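Local coordinates for protein inactive poly [ADP-ribose] polymerase RCD1 (Arabidopsis thaliana, PDB 5NGO) that lacks poly(ADP-ribose) polymerase activity despite its PARP domain and is bound by a downy mildew effector that suppresses plant immunity, at residues A60-A65 / R127-N132. Sequence-based numbering, arbitrary orientation.
Sequences ANVRYA and RVIMGN
With CG anti to its backbone N (chi1 -175°), Asn61 places its carboxamide beside O of Gly131, and ND2 gives O of Gly131 a nearly straight hydrogen bond of 3.0 Å that lies in both amide planes. On the other branch, OD1 of Asn61 receives NE of Arg63 at 2.7 Å in the guanidinium plane; Arg63 reaches it through a bend at chi2 (147°). The ND2 bond thus joins Gly131, just past strand 121-129, to the residue leading into strand 62-68, while the OD1 bond holds the carboxamide's rotation. Backbone bonds complete the grip: Met130 N reaches O of Asn61 (3.0 Å) from above the carbonyl plane, and Gly131 N reaches O of Ala60 (2.9 Å), more bent at 136°. Further along, strands 62-68 and 121-129 pair antiparallel, N of Arg63 to O of Val128 and N of Val128 to O of Arg63, each 2.8 Å. Arg127 lies alongside Tyr64, its CG 3.9 Å from CE1 of Tyr64, while its guanidinium forms a salt bridge with Glu177. CB of Ala65 meets CG2 of Val128 at 3.8 Å. In the PARP-domain sheet, Val128 and Ala65 pack on Leu100 of strand 98-102, whereas Ile129 and Arg127 touch Phe46 of helix 37-57 on the opposite face.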
loop_
_atom_site.group_PDB
_atom_site.type_symbol
_atom_site.label_atom_id
_atom_site.label_comp_id
_atom_site.label_asym_id
_atom_site.label_seq_id
_atom_site.Cartn_x
_atom_site.Cartn_y
_atom_site.Cartn_z
ATOM N N ALA A 60 14.338 -9.553 0.102
ATOM C CA ALA A 60 12.903 -9.374 0.391
ATOM C C ALA A 60 12.278 -8.278 -0.487
ATOM O O ALA A 60 11.103 -8.366 -0.861
ATOM C CB ALA A 60 12.681 -9.062 1.867
ATOM N N ASN A 61 13.073 -7.264 -0.824
ATOM C CA ASN A 61 12.653 -6.172 -1.691
ATOM C C ASN A 61 11.416 -5.517 -1.084
ATOM O O ASN A 61 10.317 -5.538 -1.651
ATOM C CB ASN A 61 12.435 -6.655 -3.130
ATOM C CG ASN A 61 12.104 -5.510 -4.090
ATOM O OD1 ASN A 61 12.420 -4.352 -3.838
ATOM N ND2 ASN A 61 11.426 -5.836 -5.184
ATOM N N VAL A 62 11.629 -4.961 0.112
ATOM C CA VAL A 62 10.613 -4.248 0.846
ATOM C C VAL A 62 10.523 -2.829 0.290
ATOM O O VAL A 62 11.529 -2.143 0.181
ATOM C CB VAL A 62 10.919 -4.218 2.358
ATOM C CG1 VAL A 62 9.855 -3.410 3.103
ATOM C CG2 VAL A 62 10.955 -5.666 2.915
ATOM N N ARG A 63 9.312 -2.400 -0.037
ATOM C CA ARG A 63 9.058 -1.061 -0.564
ATOM C C ARG A 63 7.944 -0.371 0.187
ATOM O O ARG A 63 7.109 -1.010 0.803
ATOM C CB ARG A 63 8.686 -1.145 -2.045
ATOM C CG ARG A 63 9.897 -1.210 -2.941
ATOM C CD ARG A 63 9.654 -2.048 -4.167
ATOM N NE ARG A 63 10.933 -2.337 -4.842
ATOM C CZ ARG A 63 11.340 -1.822 -6.005
ATOM N NH1 ARG A 63 10.550 -0.972 -6.708
ATOM N NH2 ARG A 63 12.511 -2.205 -6.494
ATOM N N TYR A 64 7.974 0.954 0.163
ATOM C CA TYR A 64 6.850 1.729 0.675
ATOM C C TYR A 64 5.857 1.894 -0.450
ATOM O O TYR A 64 6.247 2.012 -1.614
ATOM C CB TYR A 64 7.298 3.059 1.249
ATOM C CG TYR A 64 7.870 2.946 2.645
ATOM C CD1 TYR A 64 7.052 2.663 3.737
ATOM C CD2 TYR A 64 9.245 3.071 2.874
ATOM C CE1 TYR A 64 7.533 2.600 5.017
ATOM C CE2 TYR A 64 9.772 2.960 4.144
ATOM C CZ TYR A 64 8.910 2.698 5.212
ATOM O OH TYR A 64 9.434 2.698 6.477
ATOM N N ALA A 65 4.570 1.852 -0.125
ATOM C CA ALA A 65 3.516 2.052 -1.113
ATOM C C ALA A 65 2.278 2.632 -0.449
ATOM O O ALA A 65 2.087 2.463 0.753
ATOM C CB ALA A 65 3.189 0.722 -1.780
ATOM N N ARG A 127 4.396 -0.770 4.275
ATOM C CA ARG A 127 5.566 -1.546 3.864
ATOM C C ARG A 127 5.018 -2.735 3.101
ATOM O O ARG A 127 4.078 -3.372 3.559
ATOM C CB ARG A 127 6.341 -2.066 5.065
ATOM C CG ARG A 127 6.679 -1.037 6.111
ATOM C CD ARG A 127 7.797 -1.515 7.005
ATOM N NE ARG A 127 7.942 -0.685 8.189
ATOM C CZ ARG A 127 8.754 -0.957 9.214
ATOM N NH1 ARG A 127 9.522 -2.044 9.213
ATOM N NH2 ARG A 127 8.834 -0.097 10.229
ATOM N N VAL A 128 5.578 -3.001 1.928
ATOM C CA VAL A 128 5.165 -4.117 1.093
ATOM C C VAL A 128 6.387 -4.950 0.758
ATOM O O VAL A 128 7.411 -4.419 0.310
ATOM C CB VAL A 128 4.514 -3.655 -0.224
ATOM C CG1 VAL A 128 3.976 -4.843 -0.999
ATOM C CG2 VAL A 128 3.421 -2.632 0.047
ATOM N N ILE A 129 6.259 -6.258 0.967
ATOM C CA ILE A 129 7.266 -7.228 0.541
ATOM C C ILE A 129 6.952 -7.588 -0.903
ATOM O O ILE A 129 6.053 -8.381 -1.183
ATOM C CB ILE A 129 7.234 -8.487 1.411
ATOM C CG1 ILE A 129 7.559 -8.132 2.869
ATOM C CG2 ILE A 129 8.220 -9.529 0.891
ATOM C CD1 ILE A 129 7.166 -9.221 3.861
ATOM N N MET A 130 7.699 -6.989 -1.823
ATOM C CA MET A 130 7.474 -7.218 -3.241
ATOM C C MET A 130 8.222 -8.446 -3.744
ATOM O O MET A 130 7.797 -9.047 -4.727
ATOM C CB MET A 130 7.860 -5.977 -4.043
ATOM C CG MET A 130 6.856 -4.837 -3.892
ATOM S SD MET A 130 5.164 -5.242 -4.318
ATOM C CE MET A 130 5.296 -5.812 -5.987
ATOM N N GLY A 131 9.324 -8.806 -3.073
ATOM C CA GLY A 131 10.136 -9.957 -3.461
ATOM C C GLY A 131 10.619 -9.874 -4.893
ATOM O O GLY A 131 10.996 -8.801 -5.360
ATOM N N ASN A 132 10.579 -11.015 -5.586
ATOM C CA ASN A 132 10.836 -11.076 -7.027
ATOM C C ASN A 132 9.628 -10.589 -7.780
ATOM O O ASN A 132 8.635 -11.316 -7.919
ATOM C CB ASN A 132 11.140 -12.504 -7.477
ATOM C CG ASN A 132 12.536 -12.905 -7.158
ATOM O OD1 ASN A 132 12.764 -13.934 -6.592
ATOM N ND2 ASN A 132 13.490 -12.088 -7.573
#